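Local coordinates for aminotransferase, class V family protein (PDB 5F8V), which probably catalyses the pyridoxal-phosphate-dependent transamination between O-phospho-L-serine and 2-oxoglutarate in L-serine biosynthesis, at residues 21-27 / 252-256; 73-78 / 207-211; 180-185 / 301-305. One frame throughout, in Å; residues are numbered along the deposited sequence.

Interaction 1 (21-27 / 252-256); sequences LERAAAE and YFANH
The rings of Tyr252 and His256 both present an edge to Glu27 OE1, while one face of the Tyr252 ring carries His256 CD2, 3.4 Å above its plane. Ala24 CB lies in the plane of the Phe253 ring, at its edge, 3.8 Å from Phe253 CE2. Leu21 CD2 reaches the same ring obliquely at Phe253 CZ. These side chains join the end of helix 18-26 to helix 248-263; the short segments run at 135° to each other. Glu27 has just left the helix. Its CG sits between the backbone N and the carbonyl carbon (chi1 74°), and the extended chain beyond carries OE1 to both rings. Tyr252 OH donates to the anti lone pair of Glu27 OE1 at 2.6 Å. His256 NE2 donates to Glu27 OE1 at 2.9 Å, nearly along its C-O axis. A water links Arg23 NH1 to His256 O and ND1, and Arg23 also forms salt bridges to Glu19 and Glu263. Another water bridges Ala24 O and Tyr252 OH. Met28 of the second subunit packs on Ala24. Two donors on one carboxylate oxygen suggest that Glu27 is ionised; its charge would tend to stabilise a proton on His256, while nearby Arg23 would oppose one.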
loop_
_atom_site.group_PDB
_atom_site.type_symbol
_atom_site.label_atom_id
_atom_site.label_comp_id
_atom_site.label_asym_id
_atom_site.label_seq_id
_atom_site.Cartn_x
_atom_site.Cartn_y
_atom_site.Cartn_z
ATOM N N LEU A 21 -10.149 8.545 14.929
ATOM C CA LEU A 21 -8.878 9.258 15.046
ATOM C C LEU A 21 -8.449 9.347 16.522
ATOM O O LEU A 21 -7.284 9.108 16.859
ATOM C CB LEU A 21 -8.972 10.646 14.407
ATOM C CG LEU A 21 -9.294 10.700 12.907
ATOM C CD1 LEU A 21 -9.712 12.102 12.488
ATOM C CD2 LEU A 21 -8.126 10.207 12.059
ATOM N N GLU A 22 -9.403 9.658 17.401
ATOM C CA GLU A 22 -9.127 9.761 18.841
ATOM C C GLU A 22 -8.731 8.417 19.458
ATOM O O GLU A 22 -7.796 8.359 20.253
ATOM C CB GLU A 22 -10.329 10.356 19.578
ATOM C CG GLU A 22 -10.535 11.823 19.239
ATOM C CD GLU A 22 -11.833 12.405 19.763
ATOM O OE1 GLU A 22 -12.792 11.643 20.026
ATOM O OE2 GLU A 22 -11.887 13.648 19.890
ATOM N N ARG A 23 -9.443 7.352 19.087
ATOM C CA ARG A 23 -9.107 5.988 19.515
ATOM C C ARG A 23 -7.689 5.595 19.067
ATOM O O ARG A 23 -6.907 5.075 19.863
ATOM C CB ARG A 23 -10.136 4.966 18.996
ATOM C CG ARG A 23 -11.480 5.010 19.718
ATOM C CD ARG A 23 -12.628 4.413 18.898
ATOM N NE ARG A 23 -13.937 4.685 19.509
ATOM C CZ ARG A 23 -15.127 4.376 18.983
ATOM N NH1 ARG A 23 -15.230 3.769 17.802
ATOM N NH2 ARG A 23 -16.240 4.685 19.647
ATOM N N ALA A 24 -7.358 5.869 17.807
ATOM C CA ALA A 24 -6.023 5.553 17.270
ATOM C C ALA A 24 -4.897 6.305 17.974
ATOM O O ALA A 24 -3.854 5.723 18.285
ATOM C CB ALA A 24 -5.975 5.824 15.778
ATOM N N ALA A 25 -5.107 7.592 18.224
ATOM C CA ALA A 25 -4.123 8.409 18.941
ATOM C C ALA A 25 -3.924 7.951 20.396
ATOM O O ALA A 25 -2.785 7.879 20.873
ATOM C CB ALA A 25 -4.519 9.876 18.903
ATOM N N ALA A 26 -5.018 7.624 21.085
ATOM C CA ALA A 26 -4.955 7.202 22.493
ATOM C C ALA A 26 -4.171 5.900 22.743
ATOM O O ALA A 26 -3.575 5.745 23.801
ATOM C CB ALA A 26 -6.356 7.088 23.081
ATOM N N GLU A 27 -4.182 4.974 21.785
ATOM C CA GLU A 27 -3.430 3.715 21.914
ATOM C C GLU A 27 -2.179 3.656 21.010
ATOM O O GLU A 27 -1.646 2.570 20.762
ATOM C CB GLU A 27 -4.368 2.522 21.667
ATOM C CG GLU A 27 -4.777 2.275 20.213
ATOM C CD GLU A 27 -6.005 1.381 20.061
ATOM O OE1 GLU A 27 -6.502 1.265 18.924
ATOM O OE2 GLU A 27 -6.490 0.794 21.051
ATOM N N TYR A 252 -5.906 -2.355 10.570
ATOM C CA TYR A 252 -6.264 -1.936 11.935
ATOM C C TYR A 252 -7.197 -0.718 11.932
ATOM O O TYR A 252 -8.198 -0.694 12.647
ATOM C CB TYR A 252 -4.981 -1.640 12.752
ATOM C CG TYR A 252 -5.104 -0.598 13.848
ATOM C CD1 TYR A 252 -5.470 -0.954 15.141
ATOM C CD2 TYR A 252 -4.823 0.747 13.594
ATOM C CE1 TYR A 252 -5.565 -0.007 16.142
ATOM C CE2 TYR A 252 -4.930 1.706 14.589
ATOM C CZ TYR A 252 -5.301 1.326 15.861
ATOM O OH TYR A 252 -5.397 2.281 16.845
ATOM N N PHE A 253 -6.854 0.295 11.141
ATOM C CA PHE A 253 -7.649 1.515 11.101
ATOM C C PHE A 253 -8.985 1.303 10.389
ATOM O O PHE A 253 -10.008 1.825 10.819
ATOM C CB PHE A 253 -6.879 2.685 10.488
ATOM C CG PHE A 253 -7.459 4.020 10.852
ATOM C CD1 PHE A 253 -8.279 4.709 9.966
ATOM C CD2 PHE A 253 -7.232 4.560 12.108
ATOM C CE1 PHE A 253 -8.823 5.935 10.317
ATOM C CE2 PHE A 253 -7.784 5.777 12.468
ATOM C CZ PHE A 253 -8.580 6.464 11.571
ATOM N N ALA A 254 -8.973 0.519 9.320
ATOM C CA ALA A 254 -10.203 0.091 8.675
ATOM C C ALA A 254 -11.148 -0.575 9.668
ATOM O O ALA A 254 -12.336 -0.260 9.701
ATOM C CB ALA A 254 -9.894 -0.854 7.524
ATOM N N ASN A 255 -10.597 -1.467 10.492
ATOM C CA ASN A 255 -11.364 -2.185 11.511
ATOM C C ASN A 255 -12.015 -1.248 12.526
ATOM O O ASN A 255 -13.152 -1.476 12.949
ATOM C CB ASN A 255 -10.482 -3.224 12.222
ATOM C CG ASN A 255 -11.278 -4.213 13.062
ATOM O OD1 ASN A 255 -12.459 -4.458 12.821
ATOM N ND2 ASN A 255 -10.618 -4.806 14.045
ATOM N N HIS A 256 -11.300 -0.194 12.906
ATOM C CA HIS A 256 -11.869 0.827 13.786
ATOM C C HIS A 256 -13.104 1.480 13.161
ATOM O O HIS A 256 -14.110 1.669 13.838
ATOM C CB HIS A 256 -10.830 1.886 14.173
ATOM C CG HIS A 256 -10.096 1.574 15.436
ATOM N ND1 HIS A 256 -10.737 1.436 16.649
ATOM C CD2 HIS A 256 -8.775 1.404 15.687
ATOM C CE1 HIS A 256 -9.845 1.175 17.588
ATOM N NE2 HIS A 256 -8.646 1.155 17.032
HETATM O O HOH W 1 -13.542 2.473 16.509
HETATM O O HOH W 2 -2.918 3.454 17.070
#

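Interaction 2 (73-78 / 207-211)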
loop_
_atom_site.group_PDB
_atom_site.type_symbol
_atom_site.label_atom_id
_atom_site.label_comp_id
_atom_site.label_asym_id
_atom_site.label_seq_id
_atom_site.Cartn_x
_atom_site.Cartn_y
_atom_site.Cartn_z
ATOM N N PHE A 73 -7.646 -8.165 2.055
ATOM C CA PHE A 73 -7.041 -6.858 2.264
ATOM C C PHE A 73 -5.722 -6.925 1.527
ATOM O O PHE A 73 -4.914 -7.821 1.800
ATOM C CB PHE A 73 -6.772 -6.603 3.745
ATOM C CG PHE A 73 -8.014 -6.471 4.574
ATOM C CD1 PHE A 73 -8.742 -5.288 4.565
ATOM C CD2 PHE A 73 -8.457 -7.525 5.372
ATOM C CE1 PHE A 73 -9.892 -5.156 5.333
ATOM C CE2 PHE A 73 -9.611 -7.398 6.138
ATOM C CZ PHE A 73 -10.328 -6.217 6.120
ATOM N N VAL A 74 -5.498 -5.992 0.605
ATOM C CA VAL A 74 -4.261 -5.963 -0.193
ATOM C C VAL A 74 -3.594 -4.594 -0.201
ATOM O O VAL A 74 -4.243 -3.571 0.018
ATOM C CB VAL A 74 -4.512 -6.428 -1.646
ATOM C CG1 VAL A 74 -4.787 -7.924 -1.655
ATOM C CG2 VAL A 74 -5.669 -5.662 -2.301
ATOM N N ALA A 75 -2.281 -4.590 -0.416
ATOM C CA ALA A 75 -1.535 -3.357 -0.630
ATOM C C ALA A 75 -1.936 -2.805 -1.990
ATOM O O ALA A 75 -2.262 -3.567 -2.889
ATOM C CB ALA A 75 -0.037 -3.619 -0.589
ATOM N N GLY A 76 -1.919 -1.485 -2.128
ATOM C CA GLY A 76 -2.201 -0.833 -3.415
ATOM C C GLY A 76 -3.631 -0.325 -3.546
ATOM O O GLY A 76 -4.568 -0.923 -3.021
ATOM N N GLY A 77 -3.784 0.785 -4.261
ATOM C CA GLY A 77 -5.079 1.421 -4.455
ATOM C C GLY A 77 -5.902 0.749 -5.531
ATOM O O GLY A 77 -5.532 -0.307 -6.064
ATOM N N ALA A 78 -7.019 1.382 -5.871
ATOM C CA ALA A 78 -7.936 0.862 -6.872
ATOM C C ALA A 78 -7.283 0.677 -8.250
ATOM O O ALA A 78 -7.572 -0.303 -8.939
ATOM C CB ALA A 78 -9.157 1.759 -6.981
ATOM N N ALA A 207 -5.211 5.596 2.535
ATOM C CA ALA A 207 -4.760 5.319 1.178
ATOM C C ALA A 207 -3.594 4.340 1.224
ATOM O O ALA A 207 -2.839 4.314 2.195
ATOM C CB ALA A 207 -4.340 6.600 0.480
ATOM N N GLY A 208 -3.462 3.555 0.163
ATOM C CA GLY A 208 -2.431 2.523 0.049
ATOM C C GLY A 208 -2.963 1.102 0.163
ATOM O O GLY A 208 -2.199 0.153 -0.042
ATOM N N MET A 209 -4.256 0.955 0.476
ATOM C CA MET A 209 -4.875 -0.347 0.728
ATOM C C MET A 209 -6.238 -0.459 0.049
ATOM O O MET A 209 -6.990 0.518 -0.014
ATOM C CB MET A 209 -5.037 -0.572 2.239
ATOM C CG MET A 209 -5.595 -1.939 2.643
ATOM S SD MET A 209 -7.392 -2.017 2.791
ATOM C CE MET A 209 -7.597 -1.238 4.388
ATOM N N SER A 210 -6.544 -1.664 -0.438
ATOM C CA SER A 210 -7.840 -1.977 -1.041
ATOM C C SER A 210 -8.428 -3.252 -0.443
ATOM O O SER A 210 -7.691 -4.162 -0.035
ATOM C CB SER A 210 -7.711 -2.175 -2.557
ATOM O OG SER A 210 -7.194 -1.028 -3.211
ATOM N N VAL A 211 -9.758 -3.304 -0.403
ATOM C CA VAL A 211 -10.489 -4.536 -0.152
ATOM C C VAL A 211 -10.848 -5.149 -1.497
ATOM O O VAL A 211 -11.326 -4.448 -2.391
ATOM C CB VAL A 211 -11.764 -4.274 0.684
ATOM C CG1 VAL A 211 -12.787 -5.395 0.545
ATOM C CG2 VAL A 211 -11.381 -4.066 2.142
#
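Residues 73-75 and 209-211 run antiparallel, the axes of these short segments coming within 4.8 Å, with Val74 and Ser210 as the hydrogen-bonded pair. This is the edge of the seven-stranded mixed sheet of the aminotransferase large domain, where strand 69-75 is outermost within the chain and strand 209-215 is next. Val74 N donates to Ser210 O at 2.9 Å, and Ser210 N returns a bond to Val74 O at 3.0 Å. Beyond the strand, Gly76 N reaches Gly208 O at 2.7 Å from above the carbonyl plane. The backbone angles of Gly76 and Gly208 would each press a CB against the preceding carbonyl oxygen.

On one face, Phe73 and Val211 lie side by side, and Val211 CG2 approaches Phe73 CE1 to 3.7 Å. Met209 adds a Met-aromatic contact: its SD lies in the plane of the Phe73 ring, 4.0 Å from Phe73 CD1. The chi2 bend (-91°) brings SD to this edge. Helix 248-263 packs on both Phe73 and Met209. Val74 and Ser210 face the other way. Gly77 is the N-cap residue of helix 78-89, and Ala78 N binds the phosphate of the cofactor-modified lysine at position 202. The turn into this helix is tied to the neighbouring strand by Ser210 OG, which donates to an in-plane lone pair of Gly76 O at 2.6 Å.

Interaction 3 (180-185 / 301-305); sequences SNFLSR and SRMNM
Hydrogen bonds from Arg302 hold Ser184, the last residue of a type II beta turn that starts at Asn181. The contact joins the loop after strand 174-177 of the seven-stranded sheet to the start of strand 304-307, which pairs antiparallel with 345-348. Arg302 grips Ser184 end-on with two nitrogens. NH2 donates to Ser184 OG at 2.7 Å, nearly straight at 166° and close to the guanidinium plane. NH1 donates to Ser184 O at 3.1 Å, coming from above that carbonyl plane. Ser184 OG donates a hydrogen bond to Asn181 O. Asn181 O also accepts from Ser184 N; both donors reach it from the same face of its plane. With OG between the backbone N and the carbonyl carbon (chi1 74°), one hydroxyl serves Arg302 and the turn together. In 301-305, Ser301 OG accepts from Met303 N and Asn304 N, an ST turn and ST motif.

Two like charges lie close together. The guanidinium planes of Arg185 and Arg302 are 10° apart, and Arg302 NH2 sits over one face of Arg185. Acids probably offset these charges: Arg302 has salt bridges to Glu163 and Asp271, and Arg185 has one to Asp155 besides a bond to Phe164 O.

Van der Waals packing surrounds these bonds. Arg185 CD lies over one face of the Arg302 guanidinium; chi3 carries Met303 CE over the opposite face. The bend at chi2 brings Met303 SD to 3.6 Å from Ser184 CB, and Met303 CG lies 3.3 Å from Ser180 O.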
loop_
_atom_site.group_PDB
_atom_site.type_symbol
_atom_site.label_atom_id
_atom_site.label_comp_id
_atom_site.label_asym_id
_atom_site.label_seq_id
_atom_site.Cartn_x
_atom_site.Cartn_y
_atom_site.Cartn_z
ATOM N N SER A 180 -15.739 4.485 -4.222
ATOM C CA SER A 180 -16.350 5.672 -3.618
ATOM C C SER A 180 -17.722 5.463 -2.965
ATOM O O SER A 180 -18.308 6.428 -2.474
ATOM C CB SER A 180 -16.432 6.783 -4.666
ATOM O OG SER A 180 -17.122 6.332 -5.814
ATOM N N ASN A 181 -18.251 4.237 -2.950
ATOM C CA ASN A 181 -19.494 3.972 -2.200
ATOM C C ASN A 181 -19.501 2.691 -1.342
ATOM O O ASN A 181 -20.563 2.250 -0.882
ATOM C CB ASN A 181 -20.721 4.061 -3.136
ATOM C CG ASN A 181 -20.956 2.800 -3.960
ATOM O OD1 ASN A 181 -20.118 1.909 -4.026
ATOM N ND2 ASN A 181 -22.114 2.732 -4.603
ATOM N N PHE A 182 -18.318 2.130 -1.094
ATOM C CA PHE A 182 -18.198 0.876 -0.349
ATOM C C PHE A 182 -18.584 1.117 1.088
ATOM O O PHE A 182 -18.066 2.044 1.712
ATOM C CB PHE A 182 -16.762 0.346 -0.395
ATOM C CG PHE A 182 -16.617 -1.077 0.063
ATOM C CD1 PHE A 182 -15.774 -1.404 1.123
ATOM C CD2 PHE A 182 -17.293 -2.097 -0.591
ATOM C CE1 PHE A 182 -15.627 -2.725 1.535
ATOM C CE2 PHE A 182 -17.152 -3.417 -0.188
ATOM C CZ PHE A 182 -16.319 -3.732 0.875
ATOM N N LEU A 183 -19.491 0.287 1.597
ATOM C CA LEU A 183 -20.028 0.384 2.971
ATOM C C LEU A 183 -20.849 1.663 3.224
ATOM O O LEU A 183 -21.002 2.099 4.369
ATOM C CB LEU A 183 -18.919 0.208 4.023
ATOM C CG LEU A 183 -18.044 -1.040 3.848
ATOM C CD1 LEU A 183 -16.761 -0.904 4.643
ATOM C CD2 LEU A 183 -18.806 -2.301 4.257
ATOM N N SER A 184 -21.394 2.240 2.150
ATOM C CA SER A 184 -22.338 3.348 2.249
ATOM C C SER A 184 -23.768 2.831 2.199
ATOM O O SER A 184 -24.698 3.601 2.419
ATOM C CB SER A 184 -22.099 4.353 1.123
ATOM O OG SER A 184 -22.556 3.855 -0.120
ATOM N N ARG A 185 -23.935 1.538 1.890
ATOM C CA ARG A 185 -25.240 0.889 1.838
ATOM C C ARG A 185 -25.105 -0.643 1.787
ATOM O O ARG A 185 -24.018 -1.163 1.508
ATOM C CB ARG A 185 -26.027 1.372 0.617
ATOM C CG ARG A 185 -25.281 1.220 -0.694
ATOM C CD ARG A 185 -26.147 1.699 -1.838
ATOM N NE ARG A 185 -25.515 1.483 -3.134
ATOM C CZ ARG A 185 -25.894 2.073 -4.272
ATOM N NH1 ARG A 185 -26.926 2.921 -4.307
ATOM N NH2 ARG A 185 -25.241 1.805 -5.396
ATOM N N SER A 301 -25.734 10.442 -7.486
ATOM C CA SER A 301 -24.924 9.879 -6.422
ATOM C C SER A 301 -25.301 10.451 -5.061
ATOM O O SER A 301 -25.581 11.651 -4.934
ATOM C CB SER A 301 -23.446 10.139 -6.704
ATOM O OG SER A 301 -22.605 9.691 -5.662
ATOM N N ARG A 302 -25.318 9.574 -4.053
ATOM C CA ARG A 302 -25.451 9.997 -2.666
ATOM C C ARG A 302 -24.113 10.477 -2.113
ATOM O O ARG A 302 -24.095 11.171 -1.110
ATOM C CB ARG A 302 -25.953 8.854 -1.772
ATOM C CG ARG A 302 -27.317 8.277 -2.141
ATOM C CD ARG A 302 -27.521 6.864 -1.588
ATOM N NE ARG A 302 -26.401 6.007 -1.978
ATOM C CZ ARG A 302 -25.538 5.409 -1.154
ATOM N NH1 ARG A 302 -25.682 5.452 0.170
ATOM N NH2 ARG A 302 -24.523 4.714 -1.677
ATOM N N MET A 303 -23.007 10.073 -2.741
ATOM C CA MET A 303 -21.657 10.257 -2.207
ATOM C C MET A 303 -20.928 11.468 -2.791
ATOM O O MET A 303 -20.149 12.108 -2.094
ATOM C CB MET A 303 -20.811 9.010 -2.485
ATOM C CG MET A 303 -21.318 7.703 -1.878
ATOM S SD MET A 303 -21.089 7.600 -0.081
ATOM C CE MET A 303 -22.697 8.163 0.457
ATOM N N ASN A 304 -21.152 11.755 -4.073
ATOM C CA ASN A 304 -20.460 12.840 -4.767
ATOM C C ASN A 304 -21.477 13.661 -5.543
ATOM O O ASN A 304 -22.169 13.138 -6.420
ATOM C CB ASN A 304 -19.393 12.278 -5.705
ATOM C CG ASN A 304 -18.445 11.311 -5.008
ATOM O OD1 ASN A 304 -18.690 10.099 -4.989
ATOM N ND2 ASN A 304 -17.380 11.845 -4.388
ATOM N N MET A 305 -21.572 14.943 -5.206
ATOM C CA MET A 305 -22.592 15.822 -5.738
ATOM C C MET A 305 -21.915 16.959 -6.478
ATOM O O MET A 305 -21.683 18.010 -5.886
ATOM C CB MET A 305 -23.449 16.361 -4.587
ATOM C CG MET A 305 -24.390 15.312 -4.024
ATOM S SD MET A 305 -24.440 15.193 -2.245
ATOM C CE MET A 305 -23.086 14.076 -1.909
#

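In the fold
All three contacts are buried, but they lie at different distances from the chain centre. Interaction 3 lies about 7 Å from it, interaction 2 about 11 Å and interaction 1 about 21 Å (centre to centre). Helix 248-263 supplies 252-256 to interaction 1 and packs on interaction 2: Ala254 CB meets Met209 CE at 3.9 Å. Both also touch the second subunit, whereas interaction 3 does not. Interactions 2 and 3 meet where Val211 CG1 packs on Phe182 CZ at 3.9 Å. Their chemistry differs with place. In interaction 1 a carboxylate just past a helix end takes two donors from the other helix, with waters beside it. Strands meet through backbone bonds in interaction 2, and loops through Arg302, with acids around it, in interaction 3.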